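Local atomic coordinates of Wnt inhibitor of Dorsal protein (Drosophila melanogaster, PDB entry 4KRR), a protein that is a secreted Wnt-family ligand, probably binding frizzled receptors to start intracellular signalling, and is seen here as its N-terminal domain and linker. Residues Thr71-Ala75 / Asn76-Ala80; Asp10-Gly13 / Lys14-Gln18; Glu96-Lys99 / Ala100-Tyr104; Gly123-Leu126 / Gln127-Leu130. One frame throughout, in Å; residues are numbered along the deposited sequence.

Contact 1: Thr71-Ala75 / Asn76-Ala80. With NA (sodium ion), chain F.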
ATOM      1  N   THR A  71       7.166  -7.185   0.228  1.00 41.33           N
ATOM      2  CA  THR A  71       7.861  -7.324  -1.046  1.00 43.24           C
ATOM      3  C   THR A  71       9.360  -7.085  -0.881  1.00 54.89           C
ATOM      4  O   THR A  71      10.185  -7.857  -1.379  1.00 44.81           O
ATOM      5  CB  THR A  71       7.320  -6.327  -2.086  1.00 46.72           C
ATOM      6  OG1 THR A  71       5.906  -6.503  -2.229  1.00 40.37           O
ATOM      7  CG2 THR A  71       7.997  -6.535  -3.434  1.00 48.35           C
ATOM      8  N   LYS A  72       9.702  -6.013  -0.174  1.00 50.89           N
ATOM      9  CA  LYS A  72      11.097  -5.625   0.011  1.00 60.59           C
ATOM     10  C   LYS A  72      11.858  -6.637   0.859  1.00 55.46           C
ATOM     11  O   LYS A  72      12.965  -7.043   0.508  1.00 59.89           O
ATOM     12  CB  LYS A  72      11.183  -4.232   0.642  1.00 58.03           C
ATOM     13  CG  LYS A  72      12.590  -3.665   0.719  1.00 60.93           C
ATOM     14  CD  LYS A  72      12.578  -2.231   1.226  1.00 66.42           C
ATOM     15  CE  LYS A  72      13.974  -1.625   1.205  1.00 81.72           C
ATOM     16  NZ  LYS A  72      13.981  -0.217   1.690  1.00 83.06           N
ATOM     17  N   ASP A  73      11.258  -7.045   1.972  1.00 57.24           N
ATOM     18  CA  ASP A  73      11.898  -7.991   2.882  1.00 57.58           C
ATOM     19  C   ASP A  73      12.097  -9.364   2.247  1.00 62.17           C
ATOM     20  O   ASP A  73      13.080 -10.048   2.534  1.00 69.71           O
ATOM     21  CB  ASP A  73      11.105  -8.109   4.183  1.00 60.33           C
ATOM     22  CG  ASP A  73      11.243  -6.881   5.060  1.00 71.92           C
ATOM     23  OD1 ASP A  73      11.556  -5.798   4.522  1.00 73.30           O
ATOM     24  OD2 ASP A  73      11.041  -7.000   6.285  1.00 78.45           O
ATOM     25  N   CYS A  74      11.166  -9.764   1.386  1.00 62.76           N
ATOM     26  CA  CYS A  74      11.291 -11.025   0.662  1.00 60.06           C
ATOM     27  C   CYS A  74      12.496 -10.987  -0.267  1.00 65.41           C
ATOM     28  O   CYS A  74      13.280 -11.934  -0.322  1.00 66.75           O
ATOM     29  CB  CYS A  74      10.025 -11.321  -0.146  1.00 50.81           C
ATOM     30  SG  CYS A  74       8.664 -12.026   0.817  1.00 63.07           S
ATOM     31  N   ALA A  75      12.637  -9.882  -0.992  1.00 62.80           N
ATOM     32  CA  ALA A  75      13.753  -9.706  -1.911  1.00 58.14           C
ATOM     33  C   ALA A  75      15.078  -9.643  -1.159  1.00 57.21           C
ATOM     34  O   ALA A  75      16.105 -10.104  -1.655  1.00 62.45           O
ATOM     35  CB  ALA A  75      13.554  -8.455  -2.747  1.00 50.50           C
ATOM     36  N   ASN A  76      15.048  -9.077   0.045  1.00 60.96           N
ATOM     37  CA  ASN A  76      16.241  -8.993   0.878  1.00 65.95           C
ATOM     38  C   ASN A  76      16.590 -10.332   1.524  1.00 74.99           C
ATOM     39  O   ASN A  76      17.614 -10.460   2.193  1.00 81.16           O
ATOM     40  CB  ASN A  76      16.080  -7.911   1.950  1.00 68.76           C
ATOM     41  CG  ASN A  76      15.938  -6.520   1.360  1.00 71.71           C
ATOM     42  OD1 ASN A  76      16.472  -6.229   0.288  1.00 65.21           O
ATOM     43  ND2 ASN A  76      15.216  -5.653   2.059  1.00 74.22           N
ATOM     44  N   GLY A  77      15.728 -11.324   1.320  1.00 77.88           N
ATOM     45  CA  GLY A  77      15.986 -12.677   1.777  1.00 88.63           C
ATOM     46  C   GLY A  77      15.893 -12.872   3.279  1.00 92.17           C
ATOM     47  O   GLY A  77      16.485 -13.804   3.825  1.00 97.49           O
ATOM     48  N   VAL A  78      15.148 -12.000   3.952  1.00 82.12           N
ATOM     49  CA  VAL A  78      15.006 -12.087   5.402  1.00 85.17           C
ATOM     50  C   VAL A  78      13.777 -12.918   5.780  1.00 88.01           C
ATOM     51  O   VAL A  78      13.585 -13.275   6.943  1.00 96.94           O
ATOM     52  CB  VAL A  78      14.930 -10.685   6.049  1.00 78.65           C
ATOM     53  CG1 VAL A  78      13.531 -10.114   5.922  1.00 77.10           C
ATOM     54  CG2 VAL A  78      15.357 -10.743   7.511  1.00 88.52           C
ATOM     55  N   ILE A  79      12.956 -13.233   4.784  1.00 83.93           N
ATOM     56  CA  ILE A  79      11.753 -14.027   5.003  1.00 73.16           C
ATOM     57  C   ILE A  79      11.823 -15.350   4.247  1.00 82.81           C
ATOM     58  O   ILE A  79      12.041 -15.372   3.036  1.00 82.01           O
ATOM     59  CB  ILE A  79      10.489 -13.267   4.560  1.00 66.73           C
ATOM     60  CG1 ILE A  79      10.399 -11.920   5.279  1.00 60.61           C
ATOM     61  CG2 ILE A  79       9.243 -14.104   4.820  1.00 68.90           C
ATOM     62  CD1 ILE A  79       9.168 -11.119   4.920  1.00 53.82           C
ATOM     63  N   ALA A  80      11.638 -16.451   4.969  1.00 87.47           N
ATOM     64  CA  ALA A  80      11.669 -17.776   4.362  1.00 92.70           C
ATOM     65  C   ALA A  80      10.403 -18.040   3.550  1.00 90.79           C
ATOM     66  O   ALA A  80       9.313 -17.605   3.923  1.00 83.99           O
ATOM     67  CB  ALA A  80      11.850 -18.844   5.430  1.00 99.14           C
TER
HETATM   68 NA    NA F 305      13.306 -13.549   1.824  1.00 80.13          NA

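Contact 2: Asp10-Gly13 / Lys14-Gln18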
ATOM      1  N   ASP A  10       5.379  -8.884  12.786  1.00 76.98           N
ATOM      2  CA  ASP A  10       6.486  -7.978  12.505  1.00 80.12           C
ATOM      3  C   ASP A  10       6.250  -7.185  11.223  1.00 73.94           C
ATOM      4  O   ASP A  10       6.544  -5.993  11.159  1.00 77.20           O
ATOM      5  CB  ASP A  10       7.801  -8.753  12.411  1.00 89.36           C
ATOM      6  CG  ASP A  10       8.110  -9.527  13.675  1.00106.19           C
ATOM      7  OD1 ASP A  10       7.624  -9.125  14.752  1.00110.23           O
ATOM      8  OD2 ASP A  10       8.839 -10.538  13.592  1.00113.64           O
ATOM      9  N   ILE A  11       5.722  -7.858  10.205  1.00 60.32           N
ATOM     10  CA  ILE A  11       5.444  -7.220   8.923  1.00 59.99           C
ATOM     11  C   ILE A  11       4.414  -6.104   9.073  1.00 59.44           C
ATOM     12  O   ILE A  11       4.627  -4.982   8.610  1.00 54.62           O
ATOM     13  CB  ILE A  11       4.948  -8.242   7.881  1.00 54.46           C
ATOM     14  CG1 ILE A  11       6.076  -9.205   7.509  1.00 61.39           C
ATOM     15  CG2 ILE A  11       4.442  -7.536   6.636  1.00 63.46           C
ATOM     16  CD1 ILE A  11       7.249  -8.529   6.828  1.00 67.11           C
ATOM     17  N   THR A  12       3.303  -6.421   9.732  1.00 51.91           N
ATOM     18  CA  THR A  12       2.242  -5.449   9.977  1.00 49.80           C
ATOM     19  C   THR A  12       2.741  -4.292  10.836  1.00 50.95           C
ATOM     20  O   THR A  12       2.447  -3.130  10.559  1.00 46.42           O
ATOM     21  CB  THR A  12       1.026  -6.107  10.665  1.00 50.51           C
ATOM     22  OG1 THR A  12       0.509  -7.150   9.827  1.00 49.35           O
ATOM     23  CG2 THR A  12      -0.069  -5.083  10.923  1.00 47.48           C
ATOM     24  N   GLY A  13       3.501  -4.621  11.876  1.00 47.44           N
ATOM     25  CA  GLY A  13       4.066  -3.620  12.764  1.00 55.11           C
ATOM     26  C   GLY A  13       4.908  -2.586  12.039  1.00 53.79           C
ATOM     27  O   GLY A  13       4.701  -1.384  12.200  1.00 52.18           O
ATOM     28  N   LYS A  14       5.855  -3.061  11.232  1.00 55.80           N
ATOM     29  CA  LYS A  14       6.728  -2.181  10.461  1.00 59.98           C
ATOM     30  C   LYS A  14       5.935  -1.441   9.393  1.00 52.72           C
ATOM     31  O   LYS A  14       6.172  -0.258   9.140  1.00 52.93           O
ATOM     32  CB  LYS A  14       7.873  -2.966   9.810  1.00 64.09           C
ATOM     33  CG  LYS A  14       8.903  -3.527  10.787  1.00 74.46           C
ATOM     34  CD  LYS A  14      10.108  -4.123  10.059  1.00 81.81           C
ATOM     35  CE  LYS A  14       9.721  -5.307   9.183  1.00 82.93           C
ATOM     36  NZ  LYS A  14      10.861  -5.817   8.360  1.00 94.91           N
ATOM     37  N   GLY A  15       4.992  -2.139   8.769  1.00 47.11           N
ATOM     38  CA  GLY A  15       4.141  -1.528   7.765  1.00 50.11           C
ATOM     39  C   GLY A  15       3.322  -0.368   8.302  1.00 52.05           C
ATOM     40  O   GLY A  15       3.320   0.717   7.722  1.00 46.86           O
ATOM     41  N   LEU A  16       2.630  -0.594   9.415  1.00 49.88           N
ATOM     42  CA  LEU A  16       1.781   0.436  10.011  1.00 45.04           C
ATOM     43  C   LEU A  16       2.579   1.643  10.508  1.00 46.40           C
ATOM     44  O   LEU A  16       2.092   2.772  10.472  1.00 43.85           O
ATOM     45  CB  LEU A  16       0.932  -0.145  11.144  1.00 46.09           C
ATOM     46  CG  LEU A  16      -0.090  -1.202  10.723  1.00 42.42           C
ATOM     47  CD1 LEU A  16      -0.957  -1.617  11.902  1.00 53.26           C
ATOM     48  CD2 LEU A  16      -0.944  -0.695   9.572  1.00 48.32           C
ATOM     49  N   LYS A  17       3.799   1.403  10.975  1.00 53.33           N
ATOM     50  CA  LYS A  17       4.663   2.499  11.403  1.00 59.10           C
ATOM     51  C   LYS A  17       5.021   3.378  10.208  1.00 50.64           C
ATOM     52  O   LYS A  17       4.953   4.605  10.285  1.00 51.22           O
ATOM     53  CB  LYS A  17       5.932   1.972  12.075  1.00 63.46           C
ATOM     54  CG  LYS A  17       6.876   3.066  12.557  1.00 73.35           C
ATOM     55  CD  LYS A  17       8.120   2.477  13.205  1.00 87.18           C
ATOM     56  CE  LYS A  17       9.091   3.568  13.634  1.00 95.42           C
ATOM     57  NZ  LYS A  17      10.303   3.006  14.294  1.00101.47           N
ATOM     58  N   GLN A  18       5.390   2.737   9.103  1.00 49.97           N
ATOM     59  CA  GLN A  18       5.712   3.449   7.873  1.00 50.11           C
ATOM     60  C   GLN A  18       4.479   4.170   7.338  1.00 65.37           C
ATOM     61  O   GLN A  18       4.560   5.319   6.897  1.00 47.17           O
ATOM     62  CB  GLN A  18       6.256   2.475   6.823  1.00 50.71           C
ATOM     63  CG  GLN A  18       6.473   3.087   5.446  1.00 51.36           C
ATOM     64  CD  GLN A  18       7.536   4.172   5.442  1.00 81.01           C
ATOM     65  OE1 GLN A  18       7.227   5.364   5.496  1.00 74.00           O
ATOM     66  NE2 GLN A  18       8.799   3.764   5.374  1.00 79.53           N
TER

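Contact 3: Glu96-Lys99 / Ala100-Tyr104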
ATOM      1  N   GLU A  96       9.033  -8.683  -6.122  1.00 55.81           N
ATOM      2  CA  GLU A  96       7.878  -9.393  -6.657  1.00 48.07           C
ATOM      3  C   GLU A  96       6.612  -8.981  -5.910  1.00 50.06           C
ATOM      4  O   GLU A  96       6.117  -9.727  -5.063  1.00 52.58           O
ATOM      5  CB  GLU A  96       8.089 -10.906  -6.546  1.00 51.70           C
ATOM      6  CG  GLU A  96       9.271 -11.428  -7.352  1.00 60.44           C
ATOM      7  CD  GLU A  96       9.604 -12.877  -7.045  1.00 74.53           C
ATOM      8  OE1 GLU A  96       9.987 -13.174  -5.893  1.00 73.36           O
ATOM      9  OE2 GLU A  96       9.484 -13.720  -7.958  1.00 79.88           O
ATOM     10  N   PRO A  97       6.083  -7.787  -6.226  1.00 54.23           N
ATOM     11  CA  PRO A  97       4.910  -7.245  -5.531  1.00 44.93           C
ATOM     12  C   PRO A  97       3.658  -8.098  -5.722  1.00 47.79           C
ATOM     13  O   PRO A  97       2.827  -8.169  -4.818  1.00 38.98           O
ATOM     14  CB  PRO A  97       4.722  -5.866  -6.176  1.00 38.29           C
ATOM     15  CG  PRO A  97       5.407  -5.959  -7.497  1.00 46.02           C
ATOM     16  CD  PRO A  97       6.562  -6.885  -7.290  1.00 49.55           C
ATOM     17  N   THR A  98       3.530  -8.740  -6.877  1.00 42.33           N
ATOM     18  CA  THR A  98       2.373  -9.587  -7.147  1.00 46.04           C
ATOM     19  C   THR A  98       2.333 -10.791  -6.204  1.00 53.14           C
ATOM     20  O   THR A  98       1.270 -11.157  -5.699  1.00 53.14           O
ATOM     21  CB  THR A  98       2.347 -10.054  -8.613  1.00 49.92           C
ATOM     22  OG1 THR A  98       2.241  -8.911  -9.471  1.00 42.35           O
ATOM     23  CG2 THR A  98       1.164 -10.978  -8.864  1.00 41.39           C
ATOM     24  N   LYS A  99       3.495 -11.393  -5.964  1.00 45.38           N
ATOM     25  CA  LYS A  99       3.604 -12.495  -5.013  1.00 47.91           C
ATOM     26  C   LYS A  99       3.173 -12.039  -3.622  1.00 56.64           C
ATOM     27  O   LYS A  99       2.456 -12.752  -2.917  1.00 49.28           O
ATOM     28  CB  LYS A  99       5.038 -13.026  -4.960  1.00 53.88           C
ATOM     29  CG  LYS A  99       5.543 -13.623  -6.264  1.00 64.41           C
ATOM     30  CD  LYS A  99       4.779 -14.883  -6.629  1.00 74.47           C
ATOM     31  CE  LYS A  99       5.425 -15.591  -7.809  1.00 79.16           C
ATOM     32  NZ  LYS A  99       6.829 -15.990  -7.508  1.00 82.85           N
ATOM     33  N   ALA A 100       3.613 -10.843  -3.241  1.00 40.12           N
ATOM     34  CA  ALA A 100       3.296 -10.278  -1.935  1.00 50.14           C
ATOM     35  C   ALA A 100       1.814  -9.945  -1.816  1.00 50.48           C
ATOM     36  O   ALA A 100       1.208 -10.140  -0.763  1.00 49.67           O
ATOM     37  CB  ALA A 100       4.142  -9.044  -1.674  1.00 36.74           C
ATOM     38  N   LEU A 101       1.235  -9.441  -2.902  1.00 43.49           N
ATOM     39  CA  LEU A 101      -0.194  -9.142  -2.942  1.00 42.64           C
ATOM     40  C   LEU A 101      -1.054 -10.393  -2.745  1.00 48.28           C
ATOM     41  O   LEU A 101      -2.181 -10.312  -2.257  1.00 49.37           O
ATOM     42  CB  LEU A 101      -0.559  -8.467  -4.263  1.00 39.83           C
ATOM     43  CG  LEU A 101      -0.192  -6.988  -4.367  1.00 43.74           C
ATOM     44  CD1 LEU A 101      -0.345  -6.504  -5.796  1.00 42.72           C
ATOM     45  CD2 LEU A 101      -1.061  -6.170  -3.421  1.00 36.71           C
ATOM     46  N   GLU A 102      -0.519 -11.547  -3.130  1.00 49.38           N
ATOM     47  CA  GLU A 102      -1.248 -12.803  -2.990  1.00 50.96           C
ATOM     48  C   GLU A 102      -1.205 -13.309  -1.547  1.00 58.83           C
ATOM     49  O   GLU A 102      -2.209 -13.797  -1.020  1.00 59.47           O
ATOM     50  CB  GLU A 102      -0.701 -13.860  -3.954  1.00 52.88           C
ATOM     51  CG  GLU A 102      -0.953 -13.548  -5.432  1.00 58.04           C
ATOM     52  CD  GLU A 102      -0.198 -14.474  -6.368  1.00 67.34           C
ATOM     53  OE1 GLU A 102       0.695 -15.204  -5.887  1.00 73.25           O
ATOM     54  OE2 GLU A 102      -0.500 -14.466  -7.582  1.00 67.51           O
ATOM     55  N   GLN A 103      -0.044 -13.192  -0.908  1.00 50.41           N
ATOM     56  CA  GLN A 103       0.077 -13.538   0.506  1.00 54.54           C
ATOM     57  C   GLN A 103      -0.761 -12.594   1.365  1.00 49.88           C
ATOM     58  O   GLN A 103      -1.258 -12.976   2.426  1.00 50.37           O
ATOM     59  CB  GLN A 103       1.541 -13.513   0.957  1.00 63.47           C
ATOM     60  CG  GLN A 103       2.442 -14.469   0.187  1.00 81.94           C
ATOM     61  CD  GLN A 103       3.600 -14.987   1.018  1.00 92.97           C
ATOM     62  OE1 GLN A 103       3.507 -15.082   2.243  1.00 94.21           O
ATOM     63  NE2 GLN A 103       4.699 -15.329   0.354  1.00 96.70           N
ATOM     64  N   TYR A 104      -0.918 -11.360   0.895  1.00 46.02           N
ATOM     65  CA  TYR A 104      -1.748 -10.386   1.589  1.00 45.44           C
ATOM     66  C   TYR A 104      -3.217 -10.780   1.498  1.00 45.68           C
ATOM     67  O   TYR A 104      -3.939 -10.743   2.494  1.00 52.34           O
ATOM     68  CB  TYR A 104      -1.539  -8.981   1.014  1.00 44.14           C
ATOM     69  CG  TYR A 104      -2.301  -7.900   1.756  1.00 46.58           C
ATOM     70  CD1 TYR A 104      -3.616  -7.594   1.425  1.00 48.67           C
ATOM     71  CD2 TYR A 104      -1.704  -7.187   2.791  1.00 44.03           C
ATOM     72  CE1 TYR A 104      -4.317  -6.615   2.103  1.00 49.59           C
ATOM     73  CE2 TYR A 104      -2.399  -6.201   3.474  1.00 45.43           C
ATOM     74  CZ  TYR A 104      -3.705  -5.922   3.125  1.00 48.02           C
ATOM     75  OH  TYR A 104      -4.406  -4.947   3.796  1.00 49.13           O
TER

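Contact 4: Gly123-Leu126 / Gln127-Leu130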
ATOM      1  N   GLY A 123      -3.607  -2.728  -5.129  1.00 41.06           N
ATOM      2  CA  GLY A 123      -2.861  -3.814  -5.734  1.00 34.38           C
ATOM      3  C   GLY A 123      -2.284  -3.439  -7.088  1.00 41.71           C
ATOM      4  O   GLY A 123      -1.105  -3.665  -7.353  1.00 34.79           O
ATOM      5  N   ALA A 124      -3.124  -2.856  -7.938  1.00 41.56           N
ATOM      6  CA  ALA A 124      -2.717  -2.442  -9.278  1.00 44.82           C
ATOM      7  C   ALA A 124      -1.663  -1.338  -9.239  1.00 42.47           C
ATOM      8  O   ALA A 124      -0.762  -1.299 -10.076  1.00 41.30           O
ATOM      9  CB  ALA A 124      -3.928  -1.987 -10.076  1.00 51.17           C
ATOM     10  N   LEU A 125      -1.786  -0.442  -8.265  1.00 39.50           N
ATOM     11  CA  LEU A 125      -0.840   0.653  -8.105  1.00 39.10           C
ATOM     12  C   LEU A 125       0.556   0.127  -7.800  1.00 35.49           C
ATOM     13  O   LEU A 125       1.532   0.536  -8.422  1.00 41.18           O
ATOM     14  CB  LEU A 125      -1.288   1.590  -6.986  1.00 30.88           C
ATOM     15  CG  LEU A 125      -0.242   2.630  -6.576  1.00 34.32           C
ATOM     16  CD1 LEU A 125      -0.082   3.713  -7.641  1.00 28.72           C
ATOM     17  CD2 LEU A 125      -0.590   3.229  -5.225  1.00 37.07           C
ATOM     18  N   LEU A 126       0.637  -0.785  -6.839  1.00 30.36           N
ATOM     19  CA  LEU A 126       1.908  -1.386  -6.450  1.00 39.15           C
ATOM     20  C   LEU A 126       2.535  -2.176  -7.592  1.00 44.81           C
ATOM     21  O   LEU A 126       3.755  -2.319  -7.658  1.00 47.67           O
ATOM     22  CB  LEU A 126       1.716  -2.286  -5.230  1.00 39.15           C
ATOM     23  CG  LEU A 126       1.272  -1.553  -3.965  1.00 45.99           C
ATOM     24  CD1 LEU A 126       0.862  -2.539  -2.889  1.00 54.68           C
ATOM     25  CD2 LEU A 126       2.381  -0.641  -3.465  1.00 50.99           C
ATOM     26  N   GLN A 127       1.698  -2.688  -8.488  1.00 41.20           N
ATOM     27  CA  GLN A 127       2.186  -3.434  -9.640  1.00 34.98           C
ATOM     28  C   GLN A 127       2.799  -2.507 -10.682  1.00 41.77           C
ATOM     29  O   GLN A 127       3.691  -2.905 -11.428  1.00 57.67           O
ATOM     30  CB  GLN A 127       1.067  -4.274 -10.258  1.00 36.89           C
ATOM     31  CG  GLN A 127       0.709  -5.506  -9.442  1.00 38.81           C
ATOM     32  CD  GLN A 127      -0.447  -6.284 -10.035  1.00 45.67           C
ATOM     33  OE1 GLN A 127      -1.414  -5.703 -10.528  1.00 50.18           O
ATOM     34  NE2 GLN A 127      -0.351  -7.607  -9.998  1.00 44.00           N
ATOM     35  N   ARG A 128       2.322  -1.268 -10.731  1.00 43.53           N
ATOM     36  CA  ARG A 128       2.879  -0.287 -11.655  1.00 50.02           C
ATOM     37  C   ARG A 128       3.780   0.710 -10.929  1.00 44.27           C
ATOM     38  O   ARG A 128       4.078   1.785 -11.449  1.00 40.92           O
ATOM     39  CB  ARG A 128       1.769   0.439 -12.419  1.00 55.55           C
ATOM     40  CG  ARG A 128       0.866   1.294 -11.553  1.00 52.58           C
ATOM     41  CD  ARG A 128      -0.110   2.090 -12.400  1.00 57.43           C
ATOM     42  NE  ARG A 128      -0.924   2.987 -11.585  1.00 66.71           N
ATOM     43  CZ  ARG A 128      -2.089   2.652 -11.041  1.00 57.07           C
ATOM     44  NH1 ARG A 128      -2.585   1.436 -11.228  1.00 53.36           N
ATOM     45  NH2 ARG A 128      -2.760   3.533 -10.312  1.00 51.50           N
ATOM     46  N   SER A 129       4.213   0.343  -9.727  1.00 34.87           N
ATOM     47  CA  SER A 129       5.104   1.189  -8.937  1.00 42.66           C
ATOM     48  C   SER A 129       6.526   0.638  -8.926  1.00 46.88           C
ATOM     49  O   SER A 129       7.292   0.878  -7.991  1.00 42.44           O
ATOM     50  CB  SER A 129       4.588   1.325  -7.501  1.00 37.17           C
ATOM     51  OG  SER A 129       3.384   2.069  -7.456  1.00 51.98           O
ATOM     52  N   LEU A 130       6.876  -0.105  -9.968  1.00 43.65           N
ATOM     53  CA  LEU A 130       8.209  -0.684 -10.068  1.00 38.67           C
ATOM     54  C   LEU A 130       9.199   0.262 -10.737  1.00 35.67           C
ATOM     55  O   LEU A 130       8.913   0.849 -11.779  1.00 42.25           O
ATOM     56  CB  LEU A 130       8.171  -2.010 -10.830  1.00 34.60           C
ATOM     57  CG  LEU A 130       7.656  -3.232 -10.070  1.00 43.75           C
ATOM     58  CD1 LEU A 130       7.685  -4.452 -10.971  1.00 48.04           C
ATOM     59  CD2 LEU A 130       8.480  -3.472  -8.813  1.00 38.35           C
TER

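Contact 1: Thr71-Ala75 / Asn76-Ala80
Asp73 and Val78 meet where the chain leaves the end of helix 53-75: CB of Asp73 lies 3.6 Å from CG1 of Val78, the two side chains running alongside and pointing the same way. Val78 has CG1 wedged between its own backbone N and carbonyl carbon (chi1 80°), and this branch does the touching while CG2 stands anti to the N. Ile79 reaches the same CB with the end of its chain, CD1 lying 3.7 Å from Asp73 CB, and CD1 also approaches SG of Cys74 at 4.2 Å. With CG of Asp73 anti to its carbonyl carbon (chi1 -73°), the carboxylate extends past these methyls to a salt bridge between OD2 and Lys14 NZ. The backbone forms a Schellman motif: Val78 N bonds to Asp73 O at 3.2 Å, nearly along the C=O axis, and Gly77, with positive phi, makes the turn. Gly77 N bonds to Cys74 O at 3.0 Å from well above the carbonyl plane. Cys74 O also binds the sodium ion at 2.7 Å and Ile79 O does so at 2.5 Å, while Cys82 supplies a third carbonyl and the disulfide to Cys74. Asn76 folds back over the last turn, its ND2 lying 3.6 Å from CG of Lys72, whose extended chain leads away from the turn.

Contact 2: Asp10-Gly13 / Lys14-Gln18
This contact lies within helix 8-26, in which Thr12 and Leu16, a turn apart, lie side by side and point the same way. CG2 of Thr12 touches CD1 of Leu16 at 3.7 Å and CG at 3.9 Å. That methyl sits anti to the backbone N of Thr12 (chi1 -60° for OG1), leaving OG1 on the other branch to bond back to Trp8 O. CG of Leu16 also rests on Thr12 O at 3.2 Å, the same oxygen that accepts the hydrogen bond from Leu16 N at 2.8 Å, a nearly straight one. An alanine in place of Leu16 would lose CG and both methyls, and is likely to leave CG2 of Thr12 without its neighbour along the helix. Lys14 lays CG against Asp10 O at 3.4 Å, and its N bonds to that oxygen at 3.0 Å. A bend at chi3 (-63°) returns CE to within 3.8 Å of Asp10 O, and the amine goes on to its salt bridge with Asp73. Gly15 N bonds to Ile11 O at 2.9 Å. Ile11, Lys14 and Leu16 all touch helix 53-75, through Ile66, Thr69 and Ser62, while Thr12 meets Phe108 in the loop after helix 97-107.

Contact 3: Glu96-Lys99 / Ala100-Tyr104
Ala100 N bonds to O of Glu96, the N-cap residue of helix 97-107, at 3.3 Å and in the carbonyl plane; Leu101 N bonds to Pro97 O at 2.8 Å, and Gln103 N to Lys99 O at 3.2 Å. Glu102 N is shared between Thr98 O and Lys99 O, both bonds weak.

Among the charged groups, Lys99 NZ forms a salt bridge with OE2 of Glu96 at 3.5 Å. The lysine chain is bent at chi2 (-66°) and chi4 (60°), which turns the amine back toward the start of the helix. Glu102 lies alongside Lys99 but its OE1 stays 6.4 Å from NZ, so that any attraction acts at a distance.

Other contacts set side-chain carbons against backbone carbonyls, and a carboxylate oxygen against a methyl. CG of Leu101 sits 3.3 Å from Pro97 O, CG of Glu102 lies equally close to Thr98 O, and the side chains of Thr98 and Glu102 cross at a slant, with OE2 4.1 Å from CG2.

Ala100 faces helix 53-75 at Leu70 and Thr71, and Tyr104 covers Met63 and Val67 of the same helix. Leu101 packs on helix 113-127 at Leu126 and Gln127, placing this helix between the two.

Contact 4: Gly123-Leu126 / Gln127-Leu130
Ser129 OG donates to Leu125 O at 2.6 Å, a short bond that approaches from above the carbonyl plane, 51° out of it. With OG beside its own backbone N (chi1 -68°), the hydroxyl turns back over the end of helix 113-127. An alanine here would remove that donor and would probably leave Leu125 O with only the weak bond from Arg128 N within this turn. Arg128, the first residue to leave helical geometry, also gives its N to Ala124 O at 3.2 Å. Gln127 N bonds to Gly123 O at 3.2 Å and, weakly, to Ala124 O. Beyond the backbone, the Arg128 chain extends from CG to NE and crosses Leu125 at about a right angle, so that CA of Leu125 lies over one face of the guanidinium, 3.6 Å above its plane. NH2 meets CD1 of Leu125 at 3.8 Å, while NH1 comes within 3.9 Å of Ala124 CB. Leu125 itself packs on helix 158-170, through Ile161 and Leu165 among others. The chemistry thus pairs a helix end, its last carbonyls met by N-H groups, several weakly, and a buried serine's hydroxyl, with an arginine laid across it; these carbonyls would probably favour the positive charge.

Overall arrangement
From the N terminus, contact 2 comes first, within helix 8-26. Contact 1 follows at the end of helix 53-75, where the chain turns round the sodium site; contact 3 opens helix 97-107, and contact 4 ends helix 113-127 ahead of strand 130-136. Each closes only a short local turn, and the four run in series without nesting or crossing. Contact 1 meets contact 2 through the charge pair and Ile79 against Ile11, and contact 3 where Thr71 lies against Pro97 and Ala100. Contacts 3 and 4 join through Thr98 OG1 and Gln127 NE2 and through Leu101. Contact 4 touches neither contact 1 nor contact 2, and contacts 2 and 3 stay apart, giving the order 2, 1, 3, 4.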